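Local coordinates for protein Xaa-Pro dipeptidase (PDB 3I7M) that probably works as a manganese-dependent metalloexopeptidase of the M24B family, represented here by its N-terminal creatinase/prolidase domain alone, at residues Leu61-Ile66 with Phe73-Tyr78. Sequence-based numbering, arbitrary orientation. Where two conformers were deposited one is given.
Sequences LEVEVI and FPVIGY
The backbone N of I66 donates to E62 O at 3.1 Å, an i to i-4 backbone bond; V63 and I66, three residues apart in the helix, both face strand 75-78. The contact itself is apolar, burying 204 Å² in all. I66 reaches V75 with its short branch: CG2 lies 3.6 Å from V75 CG2, and the two side chains meet at a slant. V75 turns its other methyl to V63, CG1 standing 3.8 Å from V63 CG1, and these two valines run past each other in opposite senses. The segments belong to a beta-alpha-beta crossover: strand 55-59 leads into helix 63-67, and strand 75-78 returns parallel to strand 55-59 as an edge strand of the mixed sheet within this chain, bonded by backbone to I56, A58 and A60. With CG1 of V63 anti to the backbone N (chi1 173°), CG2 is left beside that N and comes down on the glycine backbone, 3.7 Å from G77 CA. A CB built on G77 would project into this methyl, at 2.9 Å from V63 CG2, so the close approach depends on the missing side chain. Replacing V63 by an alanine removes both methyls and would probably cost V75 CG1 its nearest methyl and open a gap over G77. I66 also packs on I56 and A58 of strand 55-59 and on F35.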
ATOM      1  N   LEU A  61      11.830 -12.283   1.234  1.00 10.80           N
ATOM      2  CA  LEU A  61      13.223 -12.082   0.873  1.00 11.86           C
ATOM      3  C   LEU A  61      13.564 -10.662   0.496  1.00 13.20           C
ATOM      4  O   LEU A  61      14.745 -10.339   0.390  1.00 16.63           O
ATOM      5  CB  LEU A  61      13.650 -13.088  -0.196  1.00 12.04           C
ATOM      6  CG  LEU A  61      13.657 -14.497   0.271  1.00 11.30           C
ATOM      7  CD1 LEU A  61      13.898 -15.507  -0.916  1.00 12.05           C
ATOM      8  CD2 LEU A  61      14.803 -14.655   1.323  1.00 11.35           C
ATOM      9  N   GLU A  62      12.563  -9.826   0.217  1.00 12.24           N
ATOM     10  CA  GLU A  62      12.834  -8.446  -0.094  0.60 13.07           C
ATOM     11  C   GLU A  62      12.888  -7.593   1.183  1.00 12.27           C
ATOM     12  O   GLU A  62      13.309  -6.457   1.135  1.00 10.80           O
ATOM     13  CB  GLU A  62      11.758  -7.885  -1.058  0.60 13.49           C
ATOM     14  CG  GLU A  62      11.805  -8.504  -2.445  0.60 16.35           C
ATOM     15  CD  GLU A  62      10.657  -8.048  -3.357  0.60 18.46           C
ATOM     16  OE1 GLU A  62      10.199  -6.887  -3.261  0.60 18.42           O
ATOM     17  OE2 GLU A  62      10.231  -8.853  -4.210  0.60 19.42           O
ATOM     18  N   VAL A  63      12.420  -8.097   2.326  1.00 10.22           N
ATOM     19  CA  VAL A  63      12.325  -7.308   3.537  1.00 10.94           C
ATOM     20  C   VAL A  63      13.636  -6.663   3.928  1.00 10.90           C
ATOM     21  O   VAL A  63      13.691  -5.505   4.325  1.00 12.42           O
ATOM     22  CB  VAL A  63      11.695  -8.070   4.724  1.00 10.78           C
ATOM     23  CG1 VAL A  63      11.753  -7.286   6.023  1.00 14.12           C
ATOM     24  CG2 VAL A  63      10.263  -8.510   4.409  1.00 10.19           C
ATOM     25  N   GLU A  64      14.694  -7.447   3.832  1.00 10.33           N
ATOM     26  CA  GLU A  64      16.029  -6.924   4.223  1.00 11.14           C
ATOM     27  C   GLU A  64      16.422  -5.677   3.479  1.00 10.04           C
ATOM     28  O   GLU A  64      16.819  -4.692   4.098  1.00 10.71           O
ATOM     29  CB  GLU A  64      17.127  -7.973   4.097  1.00 11.40           C
ATOM     30  CG  GLU A  64      18.556  -7.419   4.264  1.00 10.73           C
ATOM     31  CD  GLU A  64      19.682  -8.417   4.083  1.00 13.40           C
ATOM     32  OE1 GLU A  64      19.446  -9.595   3.799  1.00 12.45           O
ATOM     33  OE2 GLU A  64      20.855  -7.933   4.114  1.00 10.96           O
ATOM     34  N   VAL A  65      16.434  -5.752   2.148  1.00 12.19           N
ATOM     35  CA  VAL A  65      16.849  -4.624   1.355  1.00 13.04           C
ATOM     36  C   VAL A  65      15.878  -3.447   1.536  1.00 13.04           C
ATOM     37  O   VAL A  65      16.318  -2.283   1.573  1.00 14.25           O
ATOM     38  CB  VAL A  65      17.043  -5.060  -0.094  1.00 13.15           C
ATOM     39  CG1 VAL A  65      17.292  -3.820  -0.989  1.00 18.47           C
ATOM     40  CG2 VAL A  65      18.210  -6.015  -0.220  1.00 17.89           C
ATOM     41  N   ILE A  66      14.589  -3.705   1.740  1.00 11.98           N
ATOM     42  CA  ILE A  66      13.628  -2.607   2.099  1.00 13.07           C
ATOM     43  C   ILE A  66      13.998  -1.921   3.432  1.00 14.18           C
ATOM     44  O   ILE A  66      14.000  -0.686   3.572  1.00 14.87           O
ATOM     45  CB  ILE A  66      12.158  -3.099   2.121  1.00 12.84           C
ATOM     46  CG1 ILE A  66      11.753  -3.555   0.710  1.00 12.96           C
ATOM     47  CG2 ILE A  66      11.211  -1.983   2.664  1.00 15.51           C
ATOM     48  CD1 ILE A  66      10.511  -4.398   0.680  1.00 13.21           C
ATOM     49  N   PHE A  73       9.340   2.624   9.300  1.00 17.41           N
ATOM     50  CA  PHE A  73       8.096   2.051   9.712  1.00 17.13           C
ATOM     51  C   PHE A  73       8.102   0.559   9.443  1.00 15.12           C
ATOM     52  O   PHE A  73       9.130   0.044   8.903  1.00 17.20           O
ATOM     53  CB  PHE A  73       6.982   2.759   8.952  1.00 14.82           C
ATOM     54  CG  PHE A  73       7.008   4.293   9.076  1.00 14.02           C
ATOM     55  CD1 PHE A  73       6.629   4.888  10.261  1.00 18.03           C
ATOM     56  CD2 PHE A  73       7.383   5.088   8.019  1.00 16.11           C
ATOM     57  CE1 PHE A  73       6.627   6.252  10.416  1.00 14.17           C
ATOM     58  CE2 PHE A  73       7.379   6.484   8.126  1.00 17.08           C
ATOM     59  CZ  PHE A  73       6.993   7.070   9.337  1.00 18.24           C
ATOM     60  N   PRO A  74       7.041  -0.142   9.888  1.00 15.32           N
ATOM     61  CA  PRO A  74       7.065  -1.592   9.692  1.00 14.93           C
ATOM     62  C   PRO A  74       7.173  -2.084   8.236  1.00 14.78           C
ATOM     63  O   PRO A  74       6.735  -1.416   7.283  1.00 13.94           O
ATOM     64  CB  PRO A  74       5.820  -2.060  10.359  1.00 16.04           C
ATOM     65  CG  PRO A  74       5.556  -1.017  11.384  1.00 14.95           C
ATOM     66  CD  PRO A  74       5.924   0.243  10.749  1.00 15.66           C
ATOM     67  N   VAL A  75       7.859  -3.195   8.095  1.00 14.06           N
ATOM     68  CA  VAL A  75       7.925  -3.972   6.866  1.00 13.09           C
ATOM     69  C   VAL A  75       7.527  -5.387   7.189  1.00 13.58           C
ATOM     70  O   VAL A  75       8.223  -6.100   7.990  1.00 15.13           O
ATOM     71  CB  VAL A  75       9.303  -3.953   6.193  1.00 13.38           C
ATOM     72  CG1 VAL A  75       9.225  -4.687   4.818  1.00 14.03           C
ATOM     73  CG2 VAL A  75       9.933  -2.537   6.035  1.00 13.70           C
ATOM     74  N   ILE A  76       6.452  -5.855   6.572  1.00 12.81           N
ATOM     75  CA  ILE A  76       5.840  -7.106   6.833  1.00 11.75           C
ATOM     76  C   ILE A  76       6.077  -8.007   5.645  1.00 12.93           C
ATOM     77  O   ILE A  76       5.761  -7.665   4.515  1.00 13.37           O
ATOM     78  CB  ILE A  76       4.293  -6.985   7.051  1.00 14.65           C
ATOM     79  CG1 ILE A  76       3.988  -6.066   8.246  1.00 17.97           C
ATOM     80  CG2 ILE A  76       3.638  -8.320   7.258  1.00 13.29           C
ATOM     81  CD1 ILE A  76       3.930  -4.635   7.889  1.00 22.10           C
ATOM     82  N   GLY A  77       6.670  -9.154   5.880  1.00 11.04           N
ATOM     83  CA  GLY A  77       6.910 -10.078   4.817  1.00 10.85           C
ATOM     84  C   GLY A  77       5.961 -11.230   4.745  1.00 10.61           C
ATOM     85  O   GLY A  77       5.278 -11.576   5.738  1.00 12.23           O
ATOM     86  N   TYR A  78       5.937 -11.829   3.590  1.00  8.85           N
ATOM     87  CA  TYR A  78       5.155 -13.047   3.390  1.00 10.69           C
ATOM     88  C   TYR A  78       5.931 -14.055   2.613  1.00 10.28           C
ATOM     89  O   TYR A  78       6.737 -13.770   1.710  1.00 10.63           O
ATOM     90  CB  TYR A  78       3.789 -12.768   2.744  1.00  9.72           C
ATOM     91  CG  TYR A  78       3.773 -12.631   1.244  1.00 12.17           C
ATOM     92  CD1 TYR A  78       3.283 -13.606   0.439  1.00 10.39           C
ATOM     93  CD2 TYR A  78       4.215 -11.443   0.639  1.00 11.63           C
ATOM     94  CE1 TYR A  78       3.266 -13.527  -0.908  1.00 10.23           C
ATOM     95  CE2 TYR A  78       4.180 -11.343  -0.746  1.00 11.89           C
ATOM     96  CZ  TYR A  78       3.682 -12.347  -1.503  1.00 10.05           C
ATOM     97  OH  TYR A  78       3.609 -12.211  -2.884  1.00 12.61           O
TER